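Local coordinates for hydroxymethyldihydropterin pyrophosphokinase-dihydropteroate synthase, putative (Plasmodium vivax, PDB 5Z79), which catalyses two successive steps of folate biosynthesis, pyrophosphorylation of 6-hydroxymethyl-7,8-dihydropterin and condensation of the product with 4-aminobenzoic acid to dihydropteroate, at residues L178-K189 with R204-F212; E394-L402 with I453-C464. All coordinates share one frame; numbering follows the deposited sequence.

Contact 1. Residues L178-K189 with R204-F212; sequences LVILKYIEQIMK and RMIDIDILF. With APC (diphosphomethylphosphonic acid adenosyl ester), chain H.
Helix 178-188 lies antiparallel along strand 207-212, the short axes 8.5 Å apart at 174°, with the CA of Leu181 nearest that of Ile208 and the CA of Glu185 nearest that of Ile206. The apolar part runs along one side: Leu181 sends CD2 to Ile208 CG2 and CD1 to Ile210 CG1, both at 3.6 Å, while Ile184 CG2 meets Ile208 CD1 nearly at a right angle. At the far end Met188 SD rests on Ile206 CG2.

Glu185 carries the polar part. Extended beyond CG (chi2 173°), it brings OE2 to 2.8 Å from Ile208 N, in a bond almost straight at 177° that uses the anti side of the carboxylate. Lys182 NZ and Lys189 NZ form salt bridges with this glutamate, and Lys189 NZ adds a weak bond to Ile206 O. Asp207 OD1 stands 3.1 Å from Glu185 OE2, two acceptors together, but Arg204 NH2 pairs with that same OD1.

Asp207 and Asp209 point carboxylates at the phosphates of the ATP analogue, and Ile210 O accepts from its adenine N6. The two lysines and Arg204 probably offset the acidic cluster beside the nucleotide site.

Contact 2. Residues E394-L402 with I453-C464; sequences ERDLVMPVL and IDTVNYDLFKEC. With HH2 (6-hydroxymethylpterin-diphosphate), chain G.
Arg395 and Glu463 meet side-on: NE gives to OE1 at 3.1 Å and NH2 to OE2 at 2.8 Å, one nitrogen to each oxygen. The guanidinium and carboxylate planes are only 19° apart, and both oxygens are reached on their syn sides. The carboxylate lies at the edge of the guanidinium, near its plane, while the nitrogens sit somewhat out of the carboxylate plane; the two side chains themselves cross at about a right angle. A bend at chi2 turns the arginine along its own helix, where Met399 CB lies over the centre of one guanidinium face; Asp396 OD1 makes a weak bond at another edge, to NH1.

Glu394, one residue earlier, reaches in another direction. Extended from CG anti to the backbone N (chi1 -163°), it places OE2 2.9 Å from Thr455 OG1, which donates to its syn side, somewhat out of the carboxylate plane. That hydroxyl also accepts from Asn457 N, an ST turn, and Asn457 in turn caps helix 458-464 as its OD1 receives Leu460 N from above the carbonyl plane.

Between these polar groups the packing is apolar. Leu460 sets CD2 against the Glu394 carboxylate and CD1 near Arg395 CG. Deeper, Val398 CG1 crosses Ile453 CD1 obliquely at 3.8 Å, and Leu402 CD1 touches Cys464 SG at 3.6 Å.

The helices run almost parallel, 14° between short axes 10.6 Å apart, as neighbouring outer helices do in a TIM barrel. Asp454, on strand 450-454, has OD2 3.0 Å from N4 of the pterin diphosphate. The contact thus ties helix 394-418 to the turn just after this ligand-binding aspartate: Thr455 OG1 both donates and accepts, which would limit its rotation, and the charged pair joins the helices where its side chains are partly exposed.

Overall arrangement
The two contacts belong to different catalytic halves: contact 1 to the pyrophosphokinase, contact 2 to the TIM-barrel synthase. Their centres are 38 Å apart and their nearest atoms about 24 Å, so they do not touch; contact 1 uses helix 174-188 and strand 207-213, contact 2 helices 394-418 and 458-466 with strand 450-454. Both are largely buried and set a helix against a strand that carries aspartate next to a ligand. In contact 1 the helix packs antiparallel on an outermost strand, its charges gathered beside the nucleotide phosphates. Contact 2 joins near-parallel helices outside a barrel strand; its salt bridge lies away from the pterin, and a separate threonine-glutamate bond joins helix to turn.

Contact 1. Residues L178-K189 with R204-F212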
loop_
_atom_site.group_PDB
_atom_site.type_symbol
_atom_site.label_atom_id
_atom_site.label_comp_id
_atom_site.label_asym_id
_atom_site.label_seq_id
_atom_site.Cartn_x
_atom_site.Cartn_y
_atom_site.Cartn_z
ATOM N N LEU A 178 24.973 -31.231 31.818
ATOM C CA LEU A 178 24.361 -30.247 32.677
ATOM C C LEU A 178 25.412 -29.573 33.496
ATOM O O LEU A 178 25.339 -28.395 33.737
ATOM C CB LEU A 178 23.327 -30.877 33.604
ATOM C CG LEU A 178 22.617 -29.908 34.547
ATOM C CD1 LEU A 178 21.943 -28.776 33.799
ATOM C CD2 LEU A 178 21.608 -30.662 35.383
ATOM N N VAL A 179 26.404 -30.320 33.937
ATOM C CA VAL A 179 27.462 -29.754 34.774
ATOM C C VAL A 179 28.296 -28.766 33.955
ATOM O O VAL A 179 28.678 -27.735 34.452
ATOM C CB VAL A 179 28.319 -30.878 35.412
ATOM C CG1 VAL A 179 29.444 -30.310 36.259
ATOM C CG2 VAL A 179 27.451 -31.761 36.286
ATOM N N ILE A 180 28.523 -29.076 32.688
ATOM C CA ILE A 180 29.233 -28.181 31.757
ATOM C C ILE A 180 28.432 -26.923 31.393
ATOM O O ILE A 180 29.006 -25.869 31.178
ATOM C CB ILE A 180 29.628 -28.954 30.478
ATOM C CG1 ILE A 180 30.737 -29.946 30.795
ATOM C CG2 ILE A 180 30.117 -28.047 29.362
ATOM C CD1 ILE A 180 30.747 -31.143 29.870
ATOM N N LEU A 181 27.109 -27.057 31.325
ATOM C CA LEU A 181 26.198 -25.929 31.166
ATOM C C LEU A 181 26.164 -25.063 32.418
ATOM O O LEU A 181 26.283 -23.866 32.336
ATOM C CB LEU A 181 24.790 -26.408 30.778
ATOM C CG LEU A 181 24.612 -27.165 29.453
ATOM C CD1 LEU A 181 23.193 -27.647 29.326
ATOM C CD2 LEU A 181 24.967 -26.365 28.213
ATOM N N LYS A 182 26.043 -25.639 33.591
ATOM C CA LYS A 182 26.153 -24.803 34.776
ATOM C C LYS A 182 27.484 -24.025 34.844
ATOM O O LYS A 182 27.499 -22.829 35.182
ATOM C CB LYS A 182 25.992 -25.634 36.033
ATOM C CG LYS A 182 24.581 -26.186 36.218
ATOM C CD LYS A 182 23.532 -25.102 36.459
ATOM C CE LYS A 182 22.143 -25.495 35.960
ATOM N NZ LYS A 182 21.908 -24.892 34.607
ATOM N N TYR A 183 28.586 -24.716 34.525
ATOM C CA TYR A 183 29.919 -24.112 34.440
ATOM C C TYR A 183 29.919 -22.898 33.520
ATOM O O TYR A 183 30.392 -21.855 33.908
ATOM C CB TYR A 183 30.968 -25.149 33.955
ATOM C CG TYR A 183 32.458 -24.722 34.076
ATOM C CD1 TYR A 183 33.034 -24.441 35.308
ATOM C CD2 TYR A 183 33.275 -24.618 32.953
ATOM C CE1 TYR A 183 34.371 -24.058 35.418
ATOM C CE2 TYR A 183 34.606 -24.232 33.051
ATOM C CZ TYR A 183 35.158 -23.950 34.288
ATOM O OH TYR A 183 36.497 -23.572 34.395
ATOM N N ILE A 184 29.412 -23.060 32.302
ATOM C CA ILE A 184 29.315 -21.986 31.296
ATOM C C ILE A 184 28.540 -20.765 31.826
ATOM O O ILE A 184 29.080 -19.686 31.892
ATOM C CB ILE A 184 28.706 -22.553 29.989
ATOM C CG1 ILE A 184 29.795 -23.370 29.238
ATOM C CG2 ILE A 184 28.088 -21.478 29.122
ATOM C CD1 ILE A 184 29.257 -24.405 28.261
ATOM N N GLU A 185 27.296 -20.946 32.247
ATOM C CA GLU A 185 26.532 -19.887 32.896
ATOM C C GLU A 185 27.388 -19.163 33.926
ATOM O O GLU A 185 27.533 -17.956 33.849
ATOM C CB GLU A 185 25.257 -20.454 33.584
ATOM C CG GLU A 185 24.022 -20.735 32.689
ATOM C CD GLU A 185 22.857 -21.451 33.429
ATOM O OE1 GLU A 185 22.806 -21.356 34.673
ATOM O OE2 GLU A 185 21.981 -22.111 32.791
ATOM N N GLN A 186 27.974 -19.884 34.866
ATOM C CA GLN A 186 28.726 -19.213 35.915
ATOM C C GLN A 186 29.865 -18.384 35.331
ATOM O O GLN A 186 30.178 -17.306 35.835
ATOM C CB GLN A 186 29.225 -20.215 36.960
ATOM C CG GLN A 186 28.112 -21.020 37.626
ATOM C CD GLN A 186 27.025 -20.150 38.240
ATOM O OE1 GLN A 186 27.088 -18.923 38.179
ATOM N NE2 GLN A 186 26.023 -20.788 38.834
ATOM N N ILE A 187 30.481 -18.888 34.269
ATOM C CA ILE A 187 31.595 -18.194 33.640
ATOM C C ILE A 187 31.213 -16.810 33.157
ATOM O O ILE A 187 32.060 -16.012 32.819
ATOM C CB ILE A 187 32.177 -19.022 32.469
ATOM C CG1 ILE A 187 33.107 -20.118 33.014
ATOM C CG2 ILE A 187 33.013 -18.168 31.520
ATOM C CD1 ILE A 187 33.463 -21.164 31.986
ATOM N N MET A 188 29.927 -16.537 33.124
ATOM C CA MET A 188 29.418 -15.289 32.643
ATOM C C MET A 188 28.896 -14.449 33.829
ATOM O O MET A 188 29.161 -13.244 33.909
ATOM C CB MET A 188 28.320 -15.571 31.598
ATOM C CG MET A 188 28.698 -16.595 30.499
ATOM S SD MET A 188 27.676 -16.552 28.972
ATOM C CE MET A 188 27.684 -18.273 28.555
ATOM N N LYS A 189 28.190 -15.101 34.765
ATOM C CA LYS A 189 27.486 -14.428 35.894
ATOM C C LYS A 189 28.409 -14.105 37.049
ATOM O O LYS A 189 29.454 -13.503 36.846
ATOM C CB LYS A 189 26.365 -15.319 36.427
ATOM C CG LYS A 189 25.309 -15.669 35.387
ATOM C CD LYS A 189 24.278 -16.608 35.999
ATOM C CE LYS A 189 23.178 -16.921 34.993
ATOM N NZ LYS A 189 22.193 -17.955 35.456
ATOM N N ARG A 204 17.479 -12.461 34.261
ATOM C CA ARG A 204 18.263 -13.672 34.387
ATOM C C ARG A 204 19.216 -13.593 33.193
ATOM O O ARG A 204 18.807 -13.620 32.047
ATOM C CB ARG A 204 17.333 -14.894 34.373
ATOM C CG ARG A 204 15.970 -14.631 35.067
ATOM C CD ARG A 204 15.088 -15.871 35.097
ATOM N NE ARG A 204 15.928 -17.031 35.413
ATOM C CZ ARG A 204 16.416 -17.912 34.523
ATOM N NH1 ARG A 204 16.123 -17.860 33.211
ATOM N NH2 ARG A 204 17.198 -18.888 34.970
ATOM N N MET A 205 20.494 -13.409 33.463
ATOM C CA MET A 205 21.396 -13.010 32.388
ATOM C C MET A 205 21.494 -13.967 31.204
ATOM O O MET A 205 21.407 -13.544 30.047
ATOM C CB MET A 205 22.792 -12.818 32.909
ATOM C CG MET A 205 23.655 -12.414 31.748
ATOM S SD MET A 205 25.328 -12.112 32.213
ATOM C CE MET A 205 25.925 -11.869 30.548
ATOM N N ILE A 206 21.741 -15.241 31.530
ATOM C CA ILE A 206 21.721 -16.324 30.562
ATOM C C ILE A 206 21.203 -17.547 31.318
ATOM O O ILE A 206 21.393 -17.659 32.534
ATOM C CB ILE A 206 23.119 -16.532 29.922
ATOM C CG1 ILE A 206 23.179 -17.748 28.996
ATOM C CG2 ILE A 206 24.175 -16.662 30.995
ATOM C CD1 ILE A 206 22.465 -17.555 27.692
ATOM N N ASP A 207 20.481 -18.415 30.603
ATOM C CA ASP A 207 20.059 -19.689 31.140
ATOM C C ASP A 207 19.950 -20.776 30.085
ATOM O O ASP A 207 19.136 -20.641 29.159
ATOM C CB ASP A 207 18.713 -19.579 31.824
ATOM C CG ASP A 207 18.535 -20.691 32.845
ATOM O OD1 ASP A 207 19.425 -20.707 33.758
ATOM O OD2 ASP A 207 17.572 -21.550 32.746
ATOM N N ILE A 208 20.695 -21.869 30.278
ATOM C CA ILE A 208 20.841 -22.908 29.262
ATOM C C ILE A 208 20.408 -24.272 29.784
ATOM O O ILE A 208 21.097 -24.873 30.626
ATOM C CB ILE A 208 22.298 -23.055 28.778
ATOM C CG1 ILE A 208 22.935 -21.703 28.424
ATOM C CG2 ILE A 208 22.348 -23.922 27.531
ATOM C CD1 ILE A 208 24.441 -21.709 28.477
ATOM N N ASP A 209 19.298 -24.784 29.248
ATOM C CA ASP A 209 18.719 -26.028 29.706
ATOM C C ASP A 209 18.722 -27.112 28.607
ATOM O O ASP A 209 18.708 -26.820 27.423
ATOM C CB ASP A 209 17.313 -25.754 30.250
ATOM C CG ASP A 209 17.250 -24.544 31.273
ATOM O OD1 ASP A 209 18.047 -24.466 32.253
ATOM O OD2 ASP A 209 16.339 -23.672 31.120
ATOM N N ILE A 210 18.819 -28.366 29.025
ATOM C CA ILE A 210 18.750 -29.510 28.143
ATOM C C ILE A 210 17.333 -29.938 28.042
ATOM O O ILE A 210 16.725 -30.352 29.023
ATOM C CB ILE A 210 19.511 -30.743 28.678
ATOM C CG1 ILE A 210 20.953 -30.390 29.067
ATOM C CG2 ILE A 210 19.500 -31.868 27.637
ATOM C CD1 ILE A 210 21.480 -31.133 30.264
ATOM N N LEU A 211 16.835 -29.862 26.827
ATOM C CA LEU A 211 15.462 -30.119 26.513
ATOM C C LEU A 211 15.331 -31.570 26.155
ATOM O O LEU A 211 14.428 -32.229 26.616
ATOM C CB LEU A 211 15.055 -29.290 25.317
ATOM C CG LEU A 211 15.083 -27.771 25.454
ATOM C CD1 LEU A 211 14.589 -27.170 24.154
ATOM C CD2 LEU A 211 14.244 -27.289 26.626
ATOM N N PHE A 212 16.231 -32.064 25.305
ATOM C CA PHE A 212 16.274 -33.472 24.921
ATOM C C PHE A 212 17.702 -33.910 24.917
ATOM O O PHE A 212 18.588 -33.115 24.618
ATOM C CB PHE A 212 15.707 -33.695 23.526
ATOM C CG PHE A 212 14.223 -33.540 23.447
ATOM C CD1 PHE A 212 13.377 -34.453 24.072
ATOM C CD2 PHE A 212 13.673 -32.503 22.759
ATOM C CE1 PHE A 212 12.015 -34.334 24.013
ATOM C CE2 PHE A 212 12.304 -32.365 22.690
ATOM C CZ PHE A 212 11.471 -33.288 23.316
HETATM P PG APC H . 13.884 -22.921 33.338
HETATM O O1G APC H . 14.223 -21.829 32.347
HETATM O O2G APC H . 14.957 -23.980 33.431
HETATM O O3G APC H . 12.502 -23.499 33.127
HETATM P PB APC H . 14.992 -21.604 35.710
HETATM O O1B APC H . 14.412 -20.542 36.604
HETATM O O2B APC H . 16.098 -21.150 34.803
HETATM O O3B APC H . 13.844 -22.225 34.795
HETATM P PA APC H . 17.362 -23.331 36.592
HETATM O O1A APC H . 18.108 -22.078 36.959
HETATM O O2A APC H . 17.668 -23.901 35.231
HETATM C C3A APC H . 15.572 -23.009 36.721
HETATM O "O5'" APC H . 17.706 -24.439 37.691
HETATM C "C5'" APC H . 16.774 -24.987 38.659
HETATM C "C4'" APC H . 16.911 -26.489 38.688
HETATM O "O4'" APC H . 16.673 -27.003 37.355
HETATM C "C3'" APC H . 18.281 -27.041 39.118
HETATM O "O3'" APC H . 18.135 -27.880 40.250
HETATM C "C2'" APC H . 18.800 -27.809 37.894
HETATM O "O2'" APC H . 19.406 -29.044 38.200
HETATM C "C1'" APC H . 17.529 -28.087 37.105
HETATM N N9 APC H . 17.743 -28.186 35.666
HETATM C C8 APC H . 18.305 -27.256 34.822
HETATM N N7 APC H . 18.338 -27.639 33.565
HETATM C C5 APC H . 17.754 -28.898 33.579
HETATM C C6 APC H . 17.486 -29.836 32.561
HETATM N N6 APC H . 17.771 -29.645 31.278
HETATM N N1 APC H . 16.884 -30.991 32.921
HETATM C C2 APC H . 16.590 -31.176 34.216
HETATM N N3 APC H . 16.792 -30.377 35.258
HETATM C C4 APC H . 17.383 -29.240 34.868
#

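Contact 2. Residues E394-L402 with I453-C464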
loop_
_atom_site.group_PDB
_atom_site.type_symbol
_atom_site.label_atom_id
_atom_site.label_comp_id
_atom_site.label_asym_id
_atom_site.label_seq_id
_atom_site.Cartn_x
_atom_site.Cartn_y
_atom_site.Cartn_z
ATOM N N GLU A 394 39.453 -6.534 -7.847
ATOM C CA GLU A 394 38.348 -6.345 -6.878
ATOM C C GLU A 394 38.913 -5.957 -5.526
ATOM O O GLU A 394 38.419 -5.054 -4.878
ATOM C CB GLU A 394 37.551 -7.662 -6.735
ATOM C CG GLU A 394 36.168 -7.591 -6.111
ATOM C CD GLU A 394 35.586 -8.944 -5.642
ATOM O OE1 GLU A 394 36.352 -9.944 -5.489
ATOM O OE2 GLU A 394 34.354 -9.024 -5.404
ATOM N N ARG A 395 39.887 -6.707 -5.065
ATOM C CA ARG A 395 40.478 -6.506 -3.762
ATOM C C ARG A 395 41.176 -5.216 -3.609
ATOM O O ARG A 395 41.110 -4.578 -2.596
ATOM C CB ARG A 395 41.441 -7.637 -3.477
ATOM C CG ARG A 395 42.024 -7.643 -2.091
ATOM C CD ARG A 395 43.380 -7.015 -2.096
ATOM N NE ARG A 395 43.852 -6.714 -0.770
ATOM C CZ ARG A 395 44.756 -5.802 -0.540
ATOM N NH1 ARG A 395 45.218 -5.128 -1.540
ATOM N NH2 ARG A 395 45.175 -5.553 0.666
ATOM N N ASP A 396 41.930 -4.840 -4.642
ATOM C CA ASP A 396 42.706 -3.601 -4.617
ATOM C C ASP A 396 41.773 -2.412 -4.480
ATOM O O ASP A 396 42.040 -1.475 -3.727
ATOM C CB ASP A 396 43.548 -3.467 -5.886
ATOM C CG ASP A 396 44.781 -4.350 -5.863
ATOM O OD1 ASP A 396 44.992 -5.051 -4.850
ATOM O OD2 ASP A 396 45.540 -4.341 -6.855
ATOM N N LEU A 397 40.672 -2.462 -5.217
ATOM C CA LEU A 397 39.668 -1.443 -5.149
ATOM C C LEU A 397 38.991 -1.298 -3.823
ATOM O O LEU A 397 38.894 -0.227 -3.350
ATOM C CB LEU A 397 38.611 -1.734 -6.188
ATOM C CG LEU A 397 39.086 -1.464 -7.591
ATOM C CD1 LEU A 397 38.318 -2.231 -8.620
ATOM C CD2 LEU A 397 39.089 0.004 -7.886
ATOM N N VAL A 398 38.656 -2.386 -3.163
ATOM C CA VAL A 398 37.825 -2.325 -1.975
ATOM C C VAL A 398 38.601 -2.088 -0.679
ATOM O O VAL A 398 38.084 -1.481 0.269
ATOM C CB VAL A 398 36.967 -3.592 -1.915
ATOM C CG1 VAL A 398 36.405 -3.866 -0.530
ATOM C CG2 VAL A 398 35.845 -3.453 -2.921
ATOM N N MET A 399 39.839 -2.550 -0.616
ATOM C CA MET A 399 40.548 -2.498 0.655
ATOM C C MET A 399 40.875 -1.102 1.130
ATOM O O MET A 399 40.563 -0.777 2.253
ATOM C CB MET A 399 41.794 -3.396 0.655
ATOM C CG MET A 399 41.415 -4.844 0.937
ATOM S SD MET A 399 40.373 -5.124 2.406
ATOM C CE MET A 399 41.552 -4.602 3.641
ATOM N N PRO A 400 41.466 -0.264 0.274
ATOM C CA PRO A 400 41.828 1.077 0.775
ATOM C C PRO A 400 40.610 1.854 1.333
ATOM O O PRO A 400 40.755 2.660 2.255
ATOM C CB PRO A 400 42.405 1.786 -0.463
ATOM C CG PRO A 400 42.283 0.834 -1.613
ATOM C CD PRO A 400 41.451 -0.332 -1.197
ATOM N N VAL A 401 39.429 1.570 0.774
ATOM C CA VAL A 401 38.178 2.184 1.188
ATOM C C VAL A 401 37.759 1.704 2.543
ATOM O O VAL A 401 37.545 2.509 3.441
ATOM C CB VAL A 401 37.009 1.853 0.241
ATOM C CG1 VAL A 401 35.780 2.644 0.653
ATOM C CG2 VAL A 401 37.354 2.165 -1.204
ATOM N N LEU A 402 37.619 0.391 2.677
ATOM C CA LEU A 402 37.095 -0.175 3.891
ATOM C C LEU A 402 37.944 0.210 5.081
ATOM O O LEU A 402 37.428 0.425 6.169
ATOM C CB LEU A 402 37.005 -1.682 3.766
ATOM C CG LEU A 402 35.819 -2.246 2.969
ATOM C CD1 LEU A 402 35.944 -3.746 2.731
ATOM C CD2 LEU A 402 34.488 -1.965 3.667
ATOM N N ILE A 453 29.483 -6.481 2.436
ATOM C CA ILE A 453 30.428 -6.558 1.331
ATOM C C ILE A 453 29.921 -7.557 0.310
ATOM O O ILE A 453 29.630 -8.718 0.614
ATOM C CB ILE A 453 31.853 -6.889 1.795
ATOM C CG1 ILE A 453 32.719 -7.387 0.641
ATOM C CG2 ILE A 453 31.836 -7.941 2.894
ATOM C CD1 ILE A 453 33.488 -6.303 -0.038
ATOM N N ASP A 454 29.821 -7.067 -0.919
ATOM C CA ASP A 454 29.200 -7.781 -2.016
ATOM C C ASP A 454 30.280 -8.478 -2.866
ATOM O O ASP A 454 30.904 -7.860 -3.728
ATOM C CB ASP A 454 28.402 -6.760 -2.832
ATOM C CG ASP A 454 27.859 -7.338 -4.150
ATOM O OD1 ASP A 454 28.062 -8.593 -4.371
ATOM O OD2 ASP A 454 27.249 -6.525 -4.941
ATOM N N THR A 455 30.504 -9.768 -2.599
ATOM C CA THR A 455 31.585 -10.525 -3.234
ATOM C C THR A 455 31.331 -11.980 -3.048
ATOM O O THR A 455 30.634 -12.342 -2.123
ATOM C CB THR A 455 32.963 -10.204 -2.604
ATOM O OG1 THR A 455 34.014 -10.921 -3.295
ATOM C CG2 THR A 455 32.982 -10.555 -1.121
ATOM N N VAL A 456 31.903 -12.804 -3.919
ATOM C CA VAL A 456 31.906 -14.253 -3.760
ATOM C C VAL A 456 33.309 -14.829 -3.570
ATOM O O VAL A 456 33.538 -16.016 -3.833
ATOM C CB VAL A 456 31.252 -14.984 -4.946
ATOM C CG1 VAL A 456 29.772 -14.726 -4.992
ATOM C CG2 VAL A 456 31.885 -14.607 -6.252
ATOM N N ASN A 457 34.239 -14.006 -3.084
ATOM C CA ASN A 457 35.678 -14.349 -3.038
ATOM C C ASN A 457 36.172 -14.711 -1.631
ATOM O O ASN A 457 36.325 -13.866 -0.764
ATOM C CB ASN A 457 36.469 -13.158 -3.575
ATOM C CG ASN A 457 37.924 -13.480 -3.863
ATOM O OD1 ASN A 457 38.704 -13.818 -2.976
ATOM N ND2 ASN A 457 38.304 -13.345 -5.113
ATOM N N TYR A 458 36.457 -15.978 -1.418
ATOM C CA TYR A 458 36.997 -16.389 -0.145
ATOM C C TYR A 458 38.158 -15.487 0.328
ATOM O O TYR A 458 38.128 -14.985 1.445
ATOM C CB TYR A 458 37.448 -17.840 -0.220
ATOM C CG TYR A 458 37.928 -18.400 1.105
ATOM C CD1 TYR A 458 39.233 -18.266 1.497
ATOM C CD2 TYR A 458 37.054 -19.057 1.964
ATOM C CE1 TYR A 458 39.658 -18.746 2.703
ATOM C CE2 TYR A 458 37.479 -19.564 3.169
ATOM C CZ TYR A 458 38.784 -19.392 3.532
ATOM O OH TYR A 458 39.238 -19.914 4.730
ATOM N N ASP A 459 39.178 -15.293 -0.502
ATOM C CA ASP A 459 40.331 -14.520 -0.088
ATOM C C ASP A 459 39.952 -13.086 0.342
ATOM O O ASP A 459 40.432 -12.572 1.343
ATOM C CB ASP A 459 41.371 -14.490 -1.208
ATOM C CG ASP A 459 42.197 -15.787 -1.311
ATOM O OD1 ASP A 459 41.892 -16.769 -0.596
ATOM O OD2 ASP A 459 43.170 -15.814 -2.121
ATOM N N LEU A 460 39.073 -12.428 -0.394
ATOM C CA LEU A 460 38.630 -11.096 0.028
ATOM C C LEU A 460 37.837 -11.099 1.345
ATOM O O LEU A 460 38.105 -10.323 2.243
ATOM C CB LEU A 460 37.844 -10.393 -1.078
ATOM C CG LEU A 460 37.381 -8.966 -0.754
ATOM C CD1 LEU A 460 38.468 -8.109 -0.120
ATOM C CD2 LEU A 460 36.847 -8.298 -2.017
ATOM N N PHE A 461 36.878 -11.979 1.488
ATOM C CA PHE A 461 36.118 -11.976 2.736
ATOM C C PHE A 461 37.000 -12.364 3.924
ATOM O O PHE A 461 36.822 -11.893 5.037
ATOM C CB PHE A 461 34.879 -12.872 2.655
ATOM C CG PHE A 461 33.961 -12.716 3.824
ATOM C CD1 PHE A 461 33.307 -11.520 4.050
ATOM C CD2 PHE A 461 33.758 -13.752 4.720
ATOM C CE1 PHE A 461 32.469 -11.363 5.137
ATOM C CE2 PHE A 461 32.900 -13.589 5.801
ATOM C CZ PHE A 461 32.258 -12.391 6.007
ATOM N N LYS A 462 37.963 -13.236 3.678
ATOM C CA LYS A 462 38.918 -13.610 4.702
ATOM C C LYS A 462 39.596 -12.356 5.199
ATOM O O LYS A 462 39.652 -12.096 6.389
ATOM C CB LYS A 462 39.947 -14.554 4.130
ATOM C CG LYS A 462 40.716 -15.280 5.197
ATOM C CD LYS A 462 42.109 -15.633 4.669
ATOM C CE LYS A 462 42.831 -16.623 5.571
ATOM N NZ LYS A 462 41.909 -17.697 6.081
ATOM N N GLU A 463 40.072 -11.549 4.267
ATOM C CA GLU A 463 40.823 -10.380 4.636
ATOM C C GLU A 463 39.916 -9.411 5.376
ATOM O O GLU A 463 40.280 -8.922 6.430
ATOM C CB GLU A 463 41.451 -9.758 3.397
ATOM C CG GLU A 463 42.421 -8.621 3.653
ATOM C CD GLU A 463 43.186 -8.233 2.398
ATOM O OE1 GLU A 463 42.970 -8.808 1.305
ATOM O OE2 GLU A 463 44.032 -7.346 2.512
ATOM N N CYS A 464 38.726 -9.173 4.831
ATOM C CA CYS A 464 37.765 -8.248 5.432
ATOM C C CYS A 464 37.481 -8.581 6.872
ATOM O O CYS A 464 37.670 -7.751 7.765
ATOM C CB CYS A 464 36.447 -8.295 4.681
ATOM S SG CYS A 464 36.519 -7.314 3.169
HETATM N N1 HH2 G . 22.166 -6.425 -7.447
HETATM C C2 HH2 G . 23.357 -5.878 -7.792
HETATM C C3 HH2 G . 24.466 -6.001 -6.960
HETATM N N4 HH2 G . 24.397 -6.655 -5.791
HETATM N N5 HH2 G . 23.138 -7.874 -4.232
HETATM C C6 HH2 G . 21.960 -8.432 -3.864
HETATM N N6 HH2 G . 21.893 -9.102 -2.684
HETATM N N7 HH2 G . 20.846 -8.356 -4.623
HETATM C C8 HH2 G . 20.806 -7.718 -5.802
HETATM O O8 HH2 G . 19.737 -7.666 -6.465
HETATM C C9 HH2 G . 22.060 -7.088 -6.280
HETATM C C10 HH2 G . 23.241 -7.213 -5.399
HETATM C C11 HH2 G . 23.498 -5.080 -9.073
HETATM O O4 HH2 G . 23.377 -3.654 -8.777
HETATM P P1 HH2 G . 24.584 -2.557 -8.829
HETATM O O1P HH2 G . 24.065 -1.167 -9.029
HETATM O O2P HH2 G . 25.615 -2.789 -7.730
HETATM O O3P HH2 G . 25.236 -2.958 -10.250
HETATM P P2 HH2 G . 26.681 -3.668 -10.437
HETATM O O4P HH2 G . 27.629 -3.053 -9.407
HETATM O O5P HH2 G . 26.921 -3.366 -11.903
HETATM O O6P HH2 G . 26.438 -5.131 -10.143
#